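Local coordinates for hypothetical UPF0334 kinase-like protein AQ_1292 (Aquifex aeolicus, PDB 1YE8), which hydrolyses nucleoside triphosphates such as ATP, GTP, CTP, TTP and UTP to the diphosphate and phosphate, without kinase activity, at residues 1-13 and 149-162. Residues are numbered along the deposited sequence; the frame is centred on the assembly and turned at random.
Sequences MKIIITGEPGVGK and IRRLPGAVLIELTP. With NA (sodium ion), chain C; PO4 (phosphate ion), chain E.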
# COMPACT_ATOMS: atom_id res chain seq x y z
N MSE A 1 9.62 7.79 9.50
CA MSE A 1 9.20 6.44 10.00
C MSE A 1 8.55 5.68 8.85
O MSE A 1 7.61 6.18 8.23
CB MSE A 1 8.24 6.61 11.19
CG MSE A 1 7.58 5.35 11.70
SE MSE A 1 8.81 4.25 12.71
CE MSE A 1 9.45 5.51 14.04
N LYS A 2 9.06 4.49 8.53
CA LYS A 2 8.49 3.64 7.47
C LYS A 2 7.98 2.37 8.14
O LYS A 2 8.78 1.65 8.75
CB LYS A 2 9.53 3.24 6.40
CG LYS A 2 10.32 4.36 5.71
CD LYS A 2 9.42 5.17 4.79
CE LYS A 2 10.14 6.23 3.95
NZ LYS A 2 10.95 7.17 4.76
N ILE A 3 6.68 2.12 8.07
CA ILE A 3 6.09 0.90 8.61
C ILE A 3 5.76 -0.01 7.43
O ILE A 3 4.95 0.38 6.57
CB ILE A 3 4.76 1.21 9.37
CG1 ILE A 3 4.93 2.32 10.43
CG2 ILE A 3 4.18 -0.07 9.98
CD1 ILE A 3 5.82 1.93 11.58
N ILE A 4 6.38 -1.19 7.39
CA ILE A 4 6.16 -2.14 6.31
C ILE A 4 5.44 -3.34 6.90
O ILE A 4 5.98 -4.04 7.76
CB ILE A 4 7.50 -2.58 5.67
CG1 ILE A 4 8.26 -1.36 5.15
CG2 ILE A 4 7.22 -3.58 4.54
CD1 ILE A 4 9.59 -1.65 4.56
N ILE A 5 4.23 -3.59 6.42
CA ILE A 5 3.39 -4.69 6.90
C ILE A 5 3.37 -5.79 5.85
O ILE A 5 3.04 -5.56 4.69
CB ILE A 5 1.96 -4.19 7.19
CG1 ILE A 5 1.96 -3.08 8.24
CG2 ILE A 5 1.06 -5.38 7.63
CD1 ILE A 5 0.70 -2.23 8.23
N THR A 6 3.74 -6.99 6.27
CA THR A 6 3.73 -8.14 5.38
C THR A 6 2.98 -9.29 6.04
O THR A 6 2.56 -9.18 7.19
CB THR A 6 5.20 -8.47 4.98
OG1 THR A 6 5.22 -9.40 3.89
CG2 THR A 6 6.03 -9.11 6.13
N GLY A 7 2.74 -10.36 5.29
CA GLY A 7 2.04 -11.50 5.83
C GLY A 7 1.31 -12.25 4.75
O GLY A 7 1.26 -11.81 3.60
N GLU A 8 0.72 -13.38 5.12
CA GLU A 8 0.09 -14.27 4.15
C GLU A 8 -1.11 -13.60 3.48
O GLU A 8 -1.76 -12.74 4.09
CB GLU A 8 -0.32 -15.60 4.80
CG GLU A 8 0.77 -16.37 5.58
CD GLU A 8 1.99 -16.82 4.75
OE1 GLU A 8 1.79 -17.15 3.55
OE2 GLU A 8 3.15 -16.89 5.32
N PRO A 9 -1.43 -13.98 2.24
CA PRO A 9 -2.67 -13.50 1.61
C PRO A 9 -3.85 -13.82 2.52
O PRO A 9 -3.92 -14.94 3.03
CB PRO A 9 -2.75 -14.34 0.33
CG PRO A 9 -1.37 -14.75 0.04
CD PRO A 9 -0.68 -14.89 1.36
N GLY A 10 -4.74 -12.85 2.75
CA GLY A 10 -5.93 -13.09 3.54
C GLY A 10 -5.80 -12.88 5.04
O GLY A 10 -6.81 -12.92 5.75
N VAL A 11 -4.58 -12.61 5.52
CA VAL A 11 -4.35 -12.46 6.96
C VAL A 11 -4.95 -11.17 7.56
O VAL A 11 -5.18 -11.11 8.76
CB VAL A 11 -2.85 -12.61 7.34
CG1 VAL A 11 -2.06 -11.35 7.01
CG2 VAL A 11 -2.71 -12.97 8.82
N GLY A 12 -5.17 -10.16 6.72
CA GLY A 12 -5.76 -8.92 7.18
C GLY A 12 -4.92 -7.66 7.04
O GLY A 12 -5.11 -6.71 7.82
N LYS A 13 -4.01 -7.63 6.07
CA LYS A 13 -3.15 -6.45 5.88
C LYS A 13 -3.96 -5.19 5.52
O LYS A 13 -3.75 -4.15 6.13
CB LYS A 13 -2.07 -6.71 4.83
CG LYS A 13 -1.11 -7.84 5.21
CD LYS A 13 0.16 -7.86 4.36
CE LYS A 13 -0.07 -8.05 2.88
NZ LYS A 13 -0.39 -9.46 2.55
N ILE A 149 12.03 -3.38 -0.78
CA ILE A 149 11.28 -2.79 0.31
C ILE A 149 11.37 -3.66 1.59
O ILE A 149 11.50 -3.13 2.69
CB ILE A 149 9.80 -2.49 -0.11
CG1 ILE A 149 9.75 -1.46 -1.25
CG2 ILE A 149 8.97 -2.07 1.10
CD1 ILE A 149 10.73 -0.29 -1.16
N ARG A 150 11.35 -4.98 1.43
CA ARG A 150 11.47 -5.86 2.58
C ARG A 150 12.77 -5.59 3.34
O ARG A 150 12.79 -5.63 4.57
CB ARG A 150 11.39 -7.32 2.15
CG ARG A 150 11.23 -8.28 3.33
CD ARG A 150 11.29 -9.76 2.96
NE ARG A 150 10.46 -10.05 1.79
CZ ARG A 150 9.13 -10.04 1.77
NH1 ARG A 150 8.42 -9.85 2.89
NH2 ARG A 150 8.51 -10.27 0.63
N ARG A 151 13.84 -5.28 2.60
CA ARG A 151 15.13 -5.01 3.23
C ARG A 151 15.45 -3.52 3.43
O ARG A 151 16.58 -3.17 3.73
CB ARG A 151 16.26 -5.78 2.51
CG ARG A 151 16.67 -5.25 1.16
CD ARG A 151 17.63 -6.19 0.41
NE ARG A 151 17.47 -7.60 0.82
CZ ARG A 151 18.12 -8.63 0.27
NH1 ARG A 151 18.98 -8.43 -0.73
NH2 ARG A 151 17.91 -9.86 0.71
N LEU A 152 14.45 -2.65 3.32
CA LEU A 152 14.66 -1.21 3.48
C LEU A 152 15.31 -0.88 4.83
O LEU A 152 14.72 -1.13 5.87
CB LEU A 152 13.31 -0.49 3.36
CG LEU A 152 13.31 1.04 3.30
CD1 LEU A 152 14.02 1.53 2.04
CD2 LEU A 152 11.90 1.55 3.36
N PRO A 153 16.53 -0.32 4.83
CA PRO A 153 17.17 0.05 6.10
C PRO A 153 16.35 1.03 6.95
O PRO A 153 15.77 1.96 6.40
CB PRO A 153 18.48 0.71 5.64
CG PRO A 153 18.76 0.06 4.36
CD PRO A 153 17.41 -0.07 3.67
N GLY A 154 16.31 0.81 8.27
CA GLY A 154 15.63 1.72 9.18
C GLY A 154 14.13 1.50 9.29
O GLY A 154 13.46 2.05 10.16
N ALA A 155 13.58 0.68 8.40
CA ALA A 155 12.13 0.46 8.42
C ALA A 155 11.71 -0.44 9.57
O ALA A 155 12.50 -1.23 10.12
CB ALA A 155 11.67 -0.14 7.09
N VAL A 156 10.44 -0.31 9.92
CA VAL A 156 9.82 -1.20 10.89
C VAL A 156 9.14 -2.28 10.05
O VAL A 156 8.27 -1.97 9.24
CB VAL A 156 8.78 -0.43 11.73
CG1 VAL A 156 8.00 -1.37 12.66
CG2 VAL A 156 9.45 0.70 12.51
N LEU A 157 9.57 -3.53 10.19
CA LEU A 157 9.01 -4.62 9.40
C LEU A 157 8.15 -5.48 10.32
O LEU A 157 8.64 -6.05 11.31
CB LEU A 157 10.12 -5.45 8.73
CG LEU A 157 9.64 -6.65 7.90
CD1 LEU A 157 8.81 -6.25 6.66
CD2 LEU A 157 10.83 -7.50 7.46
N ILE A 158 6.86 -5.57 10.00
CA ILE A 158 5.91 -6.31 10.82
C ILE A 158 5.31 -7.45 10.02
O ILE A 158 4.74 -7.24 8.95
CB ILE A 158 4.80 -5.38 11.35
CG1 ILE A 158 5.39 -4.49 12.45
CG2 ILE A 158 3.60 -6.17 11.91
CD1 ILE A 158 4.64 -3.21 12.66
N GLU A 159 5.47 -8.67 10.53
CA GLU A 159 4.84 -9.85 9.94
C GLU A 159 3.51 -10.04 10.63
O GLU A 159 3.45 -10.49 11.79
CB GLU A 159 5.73 -11.09 10.03
CG GLU A 159 5.13 -12.30 9.29
CD GLU A 159 6.14 -13.37 8.92
OE1 GLU A 159 7.36 -13.20 9.07
OE2 GLU A 159 5.70 -14.41 8.39
N LEU A 160 2.44 -9.69 9.93
CA LEU A 160 1.09 -9.73 10.48
C LEU A 160 0.60 -11.17 10.47
O LEU A 160 0.72 -11.86 9.45
CB LEU A 160 0.16 -8.86 9.63
CG LEU A 160 -1.23 -8.63 10.22
CD1 LEU A 160 -1.14 -7.88 11.55
CD2 LEU A 160 -2.11 -7.87 9.24
N THR A 161 0.06 -11.62 11.61
CA THR A 161 -0.41 -13.00 11.75
C THR A 161 -1.76 -13.04 12.46
O THR A 161 -2.17 -12.04 13.06
CB THR A 161 0.57 -13.84 12.59
OG1 THR A 161 0.58 -13.34 13.94
CG2 THR A 161 2.02 -13.69 12.11
N PRO A 162 -2.44 -14.19 12.46
CA PRO A 162 -3.68 -14.30 13.25
C PRO A 162 -3.45 -14.06 14.75
O PRO A 162 -4.39 -13.63 15.43
CB PRO A 162 -4.14 -15.73 12.97
CG PRO A 162 -3.51 -16.05 11.63
CD PRO A 162 -2.15 -15.43 11.72
NA NA C . -2.35 -10.52 3.20
P PO4 E . -5.10 -9.25 3.37
O1 PO4 E . -4.98 -7.80 2.94
O2 PO4 E . -6.29 -9.54 4.23
O3 PO4 E . -3.86 -9.57 4.16
O4 PO4 E . -5.14 -10.14 2.16
O HOH W 1 11.46 3.89 10.17
O HOH W 2 0.82 -14.02 7.93
O HOH W 3 3.25 -14.82 7.26
O HOH W 4 -2.37 -8.54 0.97
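Ile4 has more surface buried here than any other residue: its CD1 lies 3.6 Å from CB of Ala155 and meets CG2 of Ile149 and CB of Leu152, while CG2 is 3.8 Å from CD1 of Leu157. With CG1 beside the backbone N (chi1 -57°) and CG2 anti to it, CD1 is carried against Ile149, in the last turn of helix 144-150, and against Leu152 and Ala155 of the type II turn 152-155, while CG2 is set toward Leu157. Replacing Ile4 by alanine would remove CG2 and CD1, and would probably leave a gap facing Ile149, Leu152 and Ala155 and take away one of the supports of Leu157 CD1. The backbones run parallel, their axes 20° apart, and five near-straight N-H...O bonds (166-175°) alternate from Val156 N on Lys2 O to Leu160 N on Thr6 O. Strand 2-6 thus lies between strand 132-136 and the edge strand 156-159 in the parallel sheet of this RecA-like fold, and leads straight into the P-loop. There Gly10, Gly12 and Lys13 give backbone N-H groups to the phosphate ion, and an ion modelled as sodium sits between Glu8 O, Lys13 NZ and the phosphate. Leu160 packs against that loop: CD2 is 3.5 Å from Gly12 O and 4.1 Å from Val11 CG1, while CB sits 4.1 Å from Ile5 CG2. Helices 13-24 and 168-175 also touch Leu160, through Leu16 and Ile168. The Thr6 side chain is on the same sheet face as Ile4, opposite Ile3 and Ile5, its OG1 at the guanidinium edge of Arg150, with a weak bond from NH1 (3.4 Å); the stronger partners are Ile137 O for the hydroxyl and Asp141 for the arginine. One water donates to both Glu8 OE2 and Glu159 OE2, bridging carboxylates whose oxygens are 4.7 Å apart.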